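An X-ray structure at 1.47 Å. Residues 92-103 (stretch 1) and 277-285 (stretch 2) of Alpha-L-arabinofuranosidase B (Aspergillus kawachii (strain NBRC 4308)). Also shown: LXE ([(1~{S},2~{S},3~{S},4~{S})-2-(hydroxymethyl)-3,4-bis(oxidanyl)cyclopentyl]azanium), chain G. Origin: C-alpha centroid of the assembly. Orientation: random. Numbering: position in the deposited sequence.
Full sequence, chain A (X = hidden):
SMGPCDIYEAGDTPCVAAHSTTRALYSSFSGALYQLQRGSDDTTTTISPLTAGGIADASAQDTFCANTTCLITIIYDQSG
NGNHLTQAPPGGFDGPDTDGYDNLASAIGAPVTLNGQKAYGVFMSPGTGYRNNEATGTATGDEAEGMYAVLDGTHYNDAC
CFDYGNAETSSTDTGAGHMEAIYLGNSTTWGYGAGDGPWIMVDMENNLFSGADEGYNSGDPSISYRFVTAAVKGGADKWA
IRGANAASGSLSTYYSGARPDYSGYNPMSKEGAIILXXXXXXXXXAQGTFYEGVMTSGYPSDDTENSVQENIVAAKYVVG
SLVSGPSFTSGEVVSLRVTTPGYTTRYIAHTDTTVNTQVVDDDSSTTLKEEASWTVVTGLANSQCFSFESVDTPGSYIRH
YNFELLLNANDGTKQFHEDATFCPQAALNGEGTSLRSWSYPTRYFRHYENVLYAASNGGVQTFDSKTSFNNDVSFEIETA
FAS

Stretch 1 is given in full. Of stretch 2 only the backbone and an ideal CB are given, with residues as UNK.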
ATOM      1  N   GLY A  92     -19.383  -9.021  -0.066  1.00 22.88           N
ATOM      2  CA  GLY A  92     -19.486 -10.187  -0.955  1.00 24.70           C
ATOM      3  C   GLY A  92     -18.361 -11.155  -0.714  1.00 25.67           C
ATOM      4  O   GLY A  92     -18.581 -12.380  -0.710  1.00 26.61           O
ATOM      5  N   PHE A  93     -17.144 -10.638  -0.456  1.00 21.20           N
ATOM      6  CA  PHE A  93     -15.971 -11.402  -0.042  1.00 21.19           C
ATOM      7  C   PHE A  93     -15.607 -11.025   1.376  1.00 22.88           C
ATOM      8  O   PHE A  93     -15.778  -9.851   1.818  1.00 22.59           O
ATOM      9  CB  PHE A  93     -14.801 -11.151  -0.991  1.00 22.56           C
ATOM     10  CG  PHE A  93     -15.042 -11.624  -2.394  1.00 23.30           C
ATOM     11  CD1 PHE A  93     -14.732 -12.929  -2.746  1.00 30.30           C
ATOM     12  CD2 PHE A  93     -15.583 -10.783  -3.341  1.00 22.92           C
ATOM     13  CE1 PHE A  93     -14.919 -13.356  -4.049  1.00 30.80           C
ATOM     14  CE2 PHE A  93     -15.820 -11.217  -4.641  1.00 26.71           C
ATOM     15  CZ  PHE A  93     -15.493 -12.515  -4.981  1.00 31.32           C
ATOM     16  N   ASP A  94     -15.118 -12.018   2.090  1.00 23.25           N
ATOM     17  CA  ASP A  94     -14.519 -11.778   3.413  1.00 23.18           C
ATOM     18  C   ASP A  94     -13.075 -11.302   3.228  1.00 20.87           C
ATOM     19  O   ASP A  94     -12.355 -11.781   2.347  1.00 20.92           O
ATOM     20  CB  ASP A  94     -14.478 -13.041   4.259  1.00 24.20           C
ATOM     21  CG  ASP A  94     -15.844 -13.372   4.846  1.00 31.53           C
ATOM     22  OD1 ASP A  94     -16.641 -12.450   5.058  1.00 30.31           O
ATOM     23  OD2 ASP A  94     -16.071 -14.565   5.103  1.00 37.84           O
ATOM     24  N   GLY A  95     -12.682 -10.409   4.099  1.00 21.10           N
ATOM     25  CA  GLY A  95     -11.265 -10.099   4.284  1.00 20.80           C
ATOM     26  C   GLY A  95     -10.629 -11.102   5.237  1.00 22.25           C
ATOM     27  O   GLY A  95     -11.301 -11.971   5.833  1.00 22.58           O
ATOM     28  N   PRO A  96      -9.307 -11.004   5.443  1.00 20.66           N
ATOM     29  CA  PRO A  96      -8.566 -11.974   6.240  1.00 20.98           C
ATOM     30  C   PRO A  96      -8.422 -11.663   7.718  1.00 21.59           C
ATOM     31  O   PRO A  96      -7.761 -12.413   8.443  1.00 20.86           O
ATOM     32  CB  PRO A  96      -7.172 -11.927   5.584  1.00 22.93           C
ATOM     33  CG  PRO A  96      -7.030 -10.473   5.170  1.00 21.53           C
ATOM     34  CD  PRO A  96      -8.421 -10.084   4.708  1.00 20.18           C
ATOM     35  N   ASP A  97      -9.017 -10.545   8.158  1.00 20.50           N
ATOM     36  CA  ASP A  97      -8.854 -10.040   9.520  1.00 19.43           C
ATOM     37  C   ASP A  97     -10.033 -10.521  10.359  1.00 20.96           C
ATOM     38  O   ASP A  97     -10.934 -11.235   9.827  1.00 22.38           O
ATOM     39  CB  ASP A  97      -8.685  -8.515   9.566  1.00 20.62           C
ATOM     40  CG  ASP A  97      -7.708  -8.036  10.590  1.00 21.36           C
ATOM     41  OD1 ASP A  97      -7.851  -8.400  11.778  1.00 21.90           O
ATOM     42  OD2 ASP A  97      -6.795  -7.238  10.225  1.00 20.65           O
ATOM     43  N   THR A  98     -10.033 -10.114  11.610  1.00 23.97           N
ATOM     44  CA  THR A  98     -11.096 -10.486  12.584  1.00 24.42           C
ATOM     45  C   THR A  98     -12.479 -10.240  11.988  1.00 27.63           C
ATOM     46  O   THR A  98     -12.743  -9.155  11.448  1.00 25.00           O
ATOM     47  CB  THR A  98     -10.903  -9.714  13.892  1.00 29.79           C
ATOM     48  OG1 THR A  98      -9.610 -10.072  14.355  1.00 32.30           O
ATOM     49  CG2 THR A  98     -11.929 -10.081  14.956  1.00 32.00           C
ATOM     50  N   ASP A  99     -13.340 -11.268  12.050  1.00 27.31           N
ATOM     51  CA  ASP A  99     -14.754 -11.192  11.634  1.00 28.10           C
ATOM     52  C   ASP A  99     -14.854 -10.875  10.131  1.00 25.79           C
ATOM     53  O   ASP A  99     -15.892 -10.382   9.734  1.00 27.63           O
ATOM     54  CB  ASP A  99     -15.509 -10.177  12.479  1.00 30.65           C
ATOM     55  CG  ASP A  99     -15.675 -10.639  13.921  1.00 36.36           C
ATOM     56  OD1 ASP A  99     -15.589 -11.845  14.154  1.00 40.65           O
ATOM     57  OD2 ASP A  99     -15.758  -9.783  14.782  1.00 39.09           O
ATOM     58  N   GLY A 100     -13.824 -11.165   9.326  1.00 24.78           N
ATOM     59  CA  GLY A 100     -13.832 -10.944   7.877  1.00 21.67           C
ATOM     60  C   GLY A 100     -13.614  -9.484   7.497  1.00 20.74           C
ATOM     61  O   GLY A 100     -13.799  -9.162   6.310  1.00 20.82           O
ATOM     62  N   TYR A 101     -13.247  -8.639   8.447  1.00 20.58           N
ATOM     63  CA  TYR A 101     -12.742  -7.283   8.096  1.00 19.67           C
ATOM     64  C   TYR A 101     -11.449  -7.430   7.308  1.00 18.49           C
ATOM     65  O   TYR A 101     -10.773  -8.473   7.285  1.00 18.42           O
ATOM     66  CB  TYR A 101     -12.496  -6.407   9.326  1.00 19.03           C
ATOM     67  CG  TYR A 101     -13.748  -5.742   9.801  1.00 21.62           C
ATOM     68  CD1 TYR A 101     -14.729  -6.466  10.480  1.00 25.00           C
ATOM     69  CD2 TYR A 101     -13.954  -4.382   9.624  1.00 21.82           C
ATOM     70  CE1 TYR A 101     -15.902  -5.848  10.879  1.00 26.39           C
ATOM     71  CE2 TYR A 101     -15.124  -3.763  10.008  1.00 25.18           C
ATOM     72  CZ  TYR A 101     -16.109  -4.512  10.616  1.00 27.25           C
ATOM     73  OH  TYR A 101     -17.244  -3.880  11.048  1.00 32.73           O
ATOM     74  N   ASP A 102     -11.143  -6.355   6.575  1.00 16.71           N
ATOM     75  CA  ASP A 102      -9.852  -6.291   5.875  1.00 17.24           C
ATOM     76  C   ASP A 102      -8.775  -5.809   6.829  1.00 16.70           C
ATOM     77  O   ASP A 102      -9.056  -5.303   7.907  1.00 16.74           O
ATOM     78  CB  ASP A 102      -9.992  -5.354   4.693  1.00 16.00           C
ATOM     79  CG  ASP A 102     -10.944  -5.814   3.606  1.00 18.68           C
ATOM     80  OD1 ASP A 102     -11.271  -7.025   3.565  1.00 19.93           O
ATOM     81  OD2 ASP A 102     -11.416  -4.952   2.847  1.00 16.83           O
ATOM     82  N   ASN A 103      -7.523  -6.076   6.472  1.00 16.57           N
ATOM     83  CA  ASN A 103      -6.378  -5.607   7.253  1.00 15.85           C
ATOM     84  C   ASN A 103      -6.276  -4.059   7.156  1.00 16.33           C
ATOM     85  O   ASN A 103      -6.578  -3.465   6.078  1.00 16.50           O
ATOM     86  CB  ASN A 103      -5.075  -6.160   6.732  1.00 16.42           C
ATOM     87  CG  ASN A 103      -4.925  -7.662   6.841  1.00 18.22           C
ATOM     88  OD1 ASN A 103      -4.346  -8.257   5.946  1.00 18.58           O
ATOM     89  ND2 ASN A 103      -5.387  -8.256   7.937  1.00 17.58           N
ATOM     90  N   UNK A 277      -8.560   0.575  -1.933  1.00 15.10           N
ATOM     91  CA  UNK A 277      -7.672  -0.604  -1.938  1.00 15.58           C
ATOM     92  C   UNK A 277      -8.367  -1.904  -2.300  1.00 16.88           C
ATOM     93  O   UNK A 277      -7.687  -2.904  -2.381  1.00 16.96           O
ATOM     94  CB  UNK A 277      -7.021  -0.764  -0.562  1.00 15.58           C
ATOM     95  N   UNK A 278      -9.683  -1.858  -2.466  1.00 17.10           N
ATOM     96  CA  UNK A 278     -10.578  -3.043  -2.582  1.00 17.38           C
ATOM     97  C   UNK A 278     -11.630  -2.769  -3.633  1.00 17.80           C
ATOM     98  O   UNK A 278     -11.854  -1.604  -4.031  1.00 17.72           O
ATOM     99  CB  UNK A 278     -11.244  -3.378  -1.246  1.00 17.38           C
ATOM    100  N   UNK A 279     -12.295  -3.831  -4.101  1.00 17.37           N
ATOM    101  CA  UNK A 279     -13.483  -3.639  -4.933  1.00 18.80           C
ATOM    102  C   UNK A 279     -14.730  -3.384  -4.133  1.00 17.58           C
ATOM    103  O   UNK A 279     -14.704  -3.444  -2.855  1.00 18.74           O
ATOM    104  CB  UNK A 279     -13.703  -4.861  -5.827  1.00 18.80           C
ATOM    105  N   UNK A 280     -15.797  -2.982  -4.809  1.00 17.76           N
ATOM    106  CA  UNK A 280     -17.020  -2.580  -4.107  1.00 19.22           C
ATOM    107  C   UNK A 280     -17.678  -3.754  -3.394  1.00 18.62           C
ATOM    108  O   UNK A 280     -18.331  -3.510  -2.371  1.00 19.37           O
ATOM    109  CB  UNK A 280     -18.011  -1.953  -5.089  1.00 19.22           C
ATOM    110  N   UNK A 281     -17.424  -4.974  -3.847  1.00 19.88           N
ATOM    111  CA  UNK A 281     -17.934  -6.202  -3.170  1.00 21.47           C
ATOM    112  C   UNK A 281     -16.949  -6.725  -2.136  1.00 19.88           C
ATOM    113  O   UNK A 281     -17.028  -7.873  -1.631  1.00 20.33           O
ATOM    114  CB  UNK A 281     -18.220  -7.302  -4.195  1.00 21.47           C
ATOM    115  N   UNK A 282     -15.956  -5.904  -1.751  1.00 17.82           N
ATOM    116  CA  UNK A 282     -14.851  -6.277  -0.852  1.00 18.63           C
ATOM    117  C   UNK A 282     -13.878  -7.264  -1.503  1.00 18.19           C
ATOM    118  O   UNK A 282     -13.149  -7.899  -0.776  1.00 19.99           O
ATOM    119  CB  UNK A 282     -15.409  -6.885   0.436  1.00 18.63           C
ATOM    120  N   UNK A 283     -13.823  -7.363  -2.819  1.00 19.65           N
ATOM    121  CA  UNK A 283     -12.725  -8.084  -3.478  1.00 20.04           C
ATOM    122  C   UNK A 283     -11.433  -7.529  -2.887  1.00 20.77           C
ATOM    123  O   UNK A 283     -11.251  -6.305  -2.979  1.00 20.43           O
ATOM    124  CB  UNK A 283     -12.763  -7.927  -4.999  1.00 20.04           C
ATOM    125  N   UNK A 284     -10.586  -8.362  -2.323  1.00 19.17           N
ATOM    126  CA  UNK A 284      -9.428  -7.887  -1.519  1.00 18.01           C
ATOM    127  C   UNK A 284      -8.122  -8.572  -1.914  1.00 18.03           C
ATOM    128  O   UNK A 284      -7.320  -8.833  -1.034  1.00 20.27           O
ATOM    129  CB  UNK A 284      -9.687  -8.124  -0.030  1.00 18.01           C
ATOM    130  N   UNK A 285      -7.930  -8.868  -3.186  1.00 17.77           N
ATOM    131  CA  UNK A 285      -6.691  -9.507  -3.648  1.00 18.11           C
ATOM    132  C   UNK A 285      -5.618  -8.533  -4.114  1.00 17.29           C
ATOM    133  O   UNK A 285      -4.485  -8.967  -4.323  1.00 18.63           O
ATOM    134  CB  UNK A 285      -7.012 -10.470  -4.792  1.00 18.11           C
TER
HETATM  135  C1' LXE G 507     -17.777  -5.979  -8.598  1.00 20.18           C
HETATM  136  C2' LXE G 507     -16.768  -5.333  -7.646  1.00 24.70           C
HETATM  137  O2' LXE G 507     -17.380  -4.468  -6.760  1.00 26.03           O
HETATM  138  C3' LXE G 507     -15.883  -4.665  -8.606  1.00 22.96           C
HETATM  139  O3' LXE G 507     -14.684  -4.159  -7.884  1.00 24.15           O
HETATM  140  C4' LXE G 507     -15.514  -5.820  -9.513  1.00 23.56           C
HETATM  141  C5' LXE G 507     -15.065  -5.371 -10.891  1.00 21.17           C
HETATM  142  O5' LXE G 507     -15.964  -4.508 -11.550  1.00 22.55           O
HETATM  143  C6' LXE G 507     -16.840  -6.679  -9.550  1.00 24.41           C
HETATM  144  N1' LXE G 507     -16.452  -8.038  -9.072  1.00 29.34           N

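Position 277 has phi/psi of 98/-5°, and the positive phi by itself favours glycine; nothing of stretch 1 lies near its ideal CB. The residue is Gly277.

At 278 the backbone is extended and CA-to-CB points toward stretch 1, with OD2 of Asp102 4.4 Å from the ideal CB. A polar group could address the carboxylate, while an aliphatic one could pack beside it. The residue is Ile278, chi1 p, whose CG2 lies 3.5 Å from Asp102 OD2.

Positions 279 and 280 are out of reach of stretch 1 and border the ligand. An ideal CB at 279 would clash with LXE O3' at 2.4 Å, and one at 280 would be crowded by LXE O2' at 3.1 Å, so glycine suits 279 and a small residue 280. Both are glycine. Gly279 opens a type I turn, closed by the bond from the backbone N of 282 to Gly279 O (3.0 Å), and Gly280 N makes a weak hydrogen bond to LXE O3' (3.5 Å).

At 281 the CB points sideways, between the Phe93 ring and the ligand, whose ammonium N1' invites an acid. The residue is Asp281. LXE N1' donates to Asp281 OD2 (3.2 Å), and the same oxygen sits at the edge of the Phe93 ring, 3.5 Å from CE2. Its backbone O accepts from Phe93 N (3.0 Å), joining the two loops.

Position 282 has phi/psi of 70/21°, a left-handed conformation that glycine, asparagine and aspartate tolerate best. Its CB points toward stretch 1, tight against Phe93 O at 3.3 Å, with the Asp102 carboxylate beyond; acceptors of both kinds favour a donor-bearing side chain. The residue is Asn282, chi1 t, which reaches in among these groups, although the orientation of its amide is uncertain.

At 283 the CB points sideways, 4.3 Å from Phe93 CD2, so a small residue, polar or not, would suit. The residue is Ser283. Its OG donates to Asp281 OD1 (2.6 Å), as does its backbone N (2.9 Å), and OG also approaches Phe93 CE2 at 3.4 Å.

At 284 the CB points toward stretch 1, with Asp102 OD1 4.1 Å and Asp94 O 5.1 Å from the ideal CB; an amide such as asparagine or glutamine could reach Asp94 O, whereas serine is long enough only for Asp102 OD1. The residue is Asn284, chi1 p. Its ND2 donates to Asp94 O (3.0 Å) and to Asn282 O (2.9 Å).

Position 285 meets nothing of stretch 1, which leaves the choice open; it is Gly285.

Stretch 2 277-285: GIGGDNSNG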
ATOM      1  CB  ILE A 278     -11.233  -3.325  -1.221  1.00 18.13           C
ATOM      2  CG1 ILE A 278     -11.919  -2.067  -0.674  1.00 18.27           C
ATOM      3  CG2 ILE A 278     -10.233  -3.913  -0.264  1.00 17.51           C
ATOM      4  CD1 ILE A 278     -12.914  -2.348   0.408  1.00 18.06           C
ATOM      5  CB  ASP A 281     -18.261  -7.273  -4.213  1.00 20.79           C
ATOM      6  CG  ASP A 281     -17.093  -7.644  -5.089  1.00 24.70           C
ATOM      7  OD1 ASP A 281     -15.951  -7.142  -4.847  1.00 21.80           O
ATOM      8  OD2 ASP A 281     -17.324  -8.403  -6.057  1.00 26.38           O
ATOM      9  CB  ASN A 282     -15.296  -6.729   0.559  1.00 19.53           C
ATOM     10  CG  ASN A 282     -14.138  -6.703   1.526  1.00 21.78           C
ATOM     11  OD1 ASN A 282     -13.865  -7.685   2.295  1.00 21.88           O
ATOM     12  ND2 ASN A 282     -13.420  -5.584   1.469  1.00 16.39           N
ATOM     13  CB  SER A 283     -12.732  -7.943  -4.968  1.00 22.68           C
ATOM     14  OG  SER A 283     -13.874  -8.591  -5.572  1.00 24.16           O
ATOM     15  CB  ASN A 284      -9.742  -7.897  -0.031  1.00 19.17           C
ATOM     16  CG  ASN A 284     -10.048  -9.238   0.645  1.00 22.25           C
ATOM     17  OD1 ASN A 284      -9.157  -9.863   1.277  1.00 26.13           O
ATOM     18  ND2 ASN A 284     -11.302  -9.620   0.614  1.00 22.83           N
TER
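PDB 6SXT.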